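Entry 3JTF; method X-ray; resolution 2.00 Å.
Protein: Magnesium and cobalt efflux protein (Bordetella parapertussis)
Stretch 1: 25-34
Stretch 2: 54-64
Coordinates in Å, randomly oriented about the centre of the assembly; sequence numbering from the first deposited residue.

Stretch 1 (25-34) PLPQLLATII
Stretch 2, residues 54-64: ILLAKDLLRYM

The contact joins a helix to the end of a strand and the 3-10 segment that follows it, and apolar side chains alone make it: no hydrogen bond crosses, and the two stretches bury 292 Å² in all. Within the helix and the 3-10 segment, backbone hydrogen bonds run locally. Pro25 sits at the N-cap, with helix 26-34 behind it (Leu30 -61/-47), bonded i to i-4, as in Leu30 N to Leu26 O at 2.9 Å. Strand 54-56 is extended (Leu55 -108/126), and residues 57-64 turn in 3-10 fashion, each bond reaching back three residues, as in Leu60 N to Ala57 O at 3.0 Å.

Register is set by two pairs, Ile33 CA to Ala57 CA at 7.0 Å and Leu30 CA to Leu60 CA at 8.4 Å; the two run in opposite sequence order, set obliquely to each other.

Leu60 covers the most surface. Its CB points toward the helix, and with chi1 m and chi2 t its CD1 meets Ile33 CD1 at 3.5 Å, Leu30 CD2 at 3.7 Å and Leu26 CD1 at 4.2 Å. A single methyl, Leu60 CD1, thus meets three side chains along one side of the helix, at positions spaced four and three apart. Leu30 starts sideways, but its m,t rotamer brings its end nearer.

Ile33, also m,t, points toward the segment. Its CG2 rests on Ala57 CB at 3.7 Å, while CD1 also reaches Leu55 CD2 at 4.3 Å. Beta-branching serves both directions, and alanine's lone methyl suits the place where the backbones approach most closely.

Leu26, t,p, closes the other end: besides meeting Leu60, it sets CD2 3.6 Å from Tyr63 CD1, obliquely to the ring. Tyr63 (chi1 t, chi2 85°) is exposed; its ring carbons cover Leu26 while its OH lies beyond contact range of the helix.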

# COMPACT_ATOMS: atom_id res chain seq x y z
N PRO B 25 -8.59 18.76 12.87
CA PRO B 25 -7.22 19.29 12.86
C PRO B 25 -6.14 18.26 12.51
O PRO B 25 -6.25 17.08 12.87
CB PRO B 25 -7.00 19.77 14.30
CG PRO B 25 -8.34 19.88 14.91
CD PRO B 25 -9.23 18.89 14.19
N LEU B 26 -5.07 18.72 11.88
CA LEU B 26 -3.96 17.83 11.52
C LEU B 26 -3.53 16.82 12.59
O LEU B 26 -3.40 15.65 12.28
CB LEU B 26 -2.76 18.64 10.99
CG LEU B 26 -1.55 17.84 10.50
CD1 LEU B 26 -1.95 16.77 9.44
CD2 LEU B 26 -0.48 18.81 9.94
N PRO B 27 -3.29 17.27 13.84
CA PRO B 27 -2.88 16.29 14.85
C PRO B 27 -3.86 15.13 15.07
O PRO B 27 -3.44 13.99 15.34
CB PRO B 27 -2.79 17.13 16.12
CG PRO B 27 -2.51 18.50 15.64
CD PRO B 27 -3.21 18.65 14.35
N GLN B 28 -5.15 15.44 14.95
CA GLN B 28 -6.18 14.43 15.03
C GLN B 28 -6.18 13.52 13.81
O GLN B 28 -6.32 12.32 13.95
CB GLN B 28 -7.59 15.05 15.17
CG GLN B 28 -7.80 16.13 16.27
CD GLN B 28 -7.08 15.83 17.53
OE1 GLN B 28 -6.38 16.70 18.07
NE2 GLN B 28 -7.20 14.59 18.02
N LEU B 29 -6.06 14.09 12.61
CA LEU B 29 -6.00 13.27 11.38
C LEU B 29 -4.83 12.30 11.46
O LEU B 29 -4.98 11.11 11.17
CB LEU B 29 -5.90 14.12 10.11
CG LEU B 29 -7.12 14.85 9.56
CD1 LEU B 29 -6.75 15.88 8.47
CD2 LEU B 29 -8.15 13.86 9.04
N LEU B 30 -3.66 12.78 11.90
CA LEU B 30 -2.47 11.96 12.01
C LEU B 30 -2.69 10.80 12.95
O LEU B 30 -2.39 9.67 12.61
CB LEU B 30 -1.25 12.78 12.48
CG LEU B 30 -0.73 13.75 11.42
CD1 LEU B 30 0.34 14.68 12.00
CD2 LEU B 30 -0.20 12.96 10.24
N ALA B 31 -3.25 11.10 14.12
CA ALA B 31 -3.55 10.04 15.08
C ALA B 31 -4.49 8.98 14.49
O ALA B 31 -4.28 7.78 14.65
CB ALA B 31 -4.14 10.64 16.39
N THR B 32 -5.53 9.39 13.78
CA THR B 32 -6.46 8.43 13.19
C THR B 32 -5.74 7.52 12.20
O THR B 32 -5.89 6.30 12.24
CB THR B 32 -7.61 9.15 12.48
OG1 THR B 32 -8.27 10.00 13.42
CG2 THR B 32 -8.63 8.15 11.83
N ILE B 33 -4.95 8.13 11.33
CA ILE B 33 -4.23 7.41 10.28
C ILE B 33 -3.25 6.41 10.88
O ILE B 33 -3.26 5.22 10.53
CB ILE B 33 -3.48 8.39 9.36
CG1 ILE B 33 -4.46 9.22 8.50
CG2 ILE B 33 -2.50 7.65 8.48
CD1 ILE B 33 -3.81 10.46 7.82
N ILE B 34 -2.44 6.87 11.85
CA ILE B 34 -1.43 6.00 12.51
C ILE B 34 -2.08 4.80 13.19
O ILE B 34 -1.52 3.71 13.22
CB ILE B 34 -0.60 6.78 13.57
CG1 ILE B 34 0.28 7.83 12.93
CG2 ILE B 34 0.30 5.85 14.40
CD1 ILE B 34 0.60 8.98 13.88
N ILE B 54 -9.80 10.93 -2.07
CA ILE B 54 -8.97 9.94 -1.42
C ILE B 54 -7.65 10.56 -0.99
O ILE B 54 -7.02 11.28 -1.76
CB ILE B 54 -8.61 8.78 -2.36
CG1 ILE B 54 -9.86 8.23 -3.05
CG2 ILE B 54 -7.81 7.67 -1.56
CD1 ILE B 54 -10.87 7.53 -2.12
N LEU B 55 -7.25 10.31 0.25
CA LEU B 55 -5.97 10.80 0.74
C LEU B 55 -5.03 9.61 0.86
O LEU B 55 -5.38 8.60 1.48
CB LEU B 55 -6.10 11.47 2.11
CG LEU B 55 -4.78 12.00 2.73
CD1 LEU B 55 -4.26 13.22 1.91
CD2 LEU B 55 -5.06 12.43 4.15
N LEU B 56 -3.86 9.72 0.24
CA LEU B 56 -2.76 8.79 0.47
C LEU B 56 -1.98 9.31 1.69
O LEU B 56 -1.46 10.41 1.69
CB LEU B 56 -1.88 8.73 -0.79
CG LEU B 56 -0.67 7.78 -0.80
CD1 LEU B 56 -1.05 6.25 -0.83
CD2 LEU B 56 0.27 8.14 -1.99
N ALA B 57 -1.92 8.50 2.74
CA ALA B 57 -1.33 8.90 4.03
C ALA B 57 0.06 9.49 3.90
O ALA B 57 0.37 10.46 4.57
CB ALA B 57 -1.24 7.71 4.96
N LYS B 58 0.88 8.91 3.03
CA LYS B 58 2.26 9.32 2.89
C LYS B 58 2.40 10.75 2.34
O LYS B 58 3.40 11.43 2.61
CB LYS B 58 3.05 8.31 2.05
CG LYS B 58 2.76 8.31 0.59
CD LYS B 58 3.54 7.16 -0.13
CE LYS B 58 4.71 7.67 -0.97
NZ LYS B 58 5.76 6.57 -1.17
N ASP B 59 1.38 11.22 1.63
CA ASP B 59 1.36 12.61 1.19
C ASP B 59 1.37 13.62 2.32
O ASP B 59 1.82 14.77 2.13
CB ASP B 59 0.20 12.86 0.23
CG ASP B 59 0.48 12.37 -1.19
OD1 ASP B 59 1.67 12.34 -1.53
OD2 ASP B 59 -0.46 12.05 -1.97
N LEU B 60 0.92 13.23 3.51
CA LEU B 60 0.98 14.17 4.62
C LEU B 60 2.43 14.49 5.04
O LEU B 60 2.66 15.47 5.75
CB LEU B 60 0.16 13.68 5.83
CG LEU B 60 -1.38 13.77 5.70
CD1 LEU B 60 -2.02 13.32 7.02
CD2 LEU B 60 -1.81 15.20 5.38
N LEU B 61 3.40 13.70 4.59
CA LEU B 61 4.81 14.01 4.82
C LEU B 61 5.23 15.32 4.16
O LEU B 61 6.25 15.89 4.52
CB LEU B 61 5.72 12.89 4.34
CG LEU B 61 5.58 11.62 5.17
CD1 LEU B 61 6.26 10.44 4.38
CD2 LEU B 61 6.16 11.82 6.57
N ARG B 62 4.47 15.78 3.18
CA ARG B 62 4.73 17.08 2.57
C ARG B 62 4.59 18.27 3.51
O ARG B 62 5.04 19.35 3.20
CB ARG B 62 3.81 17.25 1.38
CG ARG B 62 4.10 16.29 0.26
CD ARG B 62 3.00 16.40 -0.77
NE ARG B 62 3.05 15.37 -1.81
CZ ARG B 62 3.75 15.45 -2.94
NH1 ARG B 62 4.49 16.50 -3.21
NH2 ARG B 62 3.68 14.45 -3.82
N TYR B 63 3.95 18.08 4.67
CA TYR B 63 3.95 19.09 5.74
C TYR B 63 5.36 19.51 6.07
O TYR B 63 5.60 20.67 6.43
CB TYR B 63 3.28 18.56 7.03
CG TYR B 63 3.31 19.48 8.27
CD1 TYR B 63 2.32 20.47 8.46
CD2 TYR B 63 4.27 19.31 9.29
CE1 TYR B 63 2.30 21.29 9.61
CE2 TYR B 63 4.26 20.15 10.46
CZ TYR B 63 3.28 21.12 10.60
OH TYR B 63 3.24 21.93 11.71
N MSE B 64 6.31 18.59 5.93
CA MSE B 64 7.70 18.95 6.17
C MSE B 64 8.44 19.51 4.95
O MSE B 64 9.63 19.78 5.05
CB MSE B 64 8.40 17.74 6.78
CG MSE B 64 7.66 17.30 8.12
SE MSE B 64 8.73 16.02 8.99
CE MSE B 64 7.82 14.54 8.04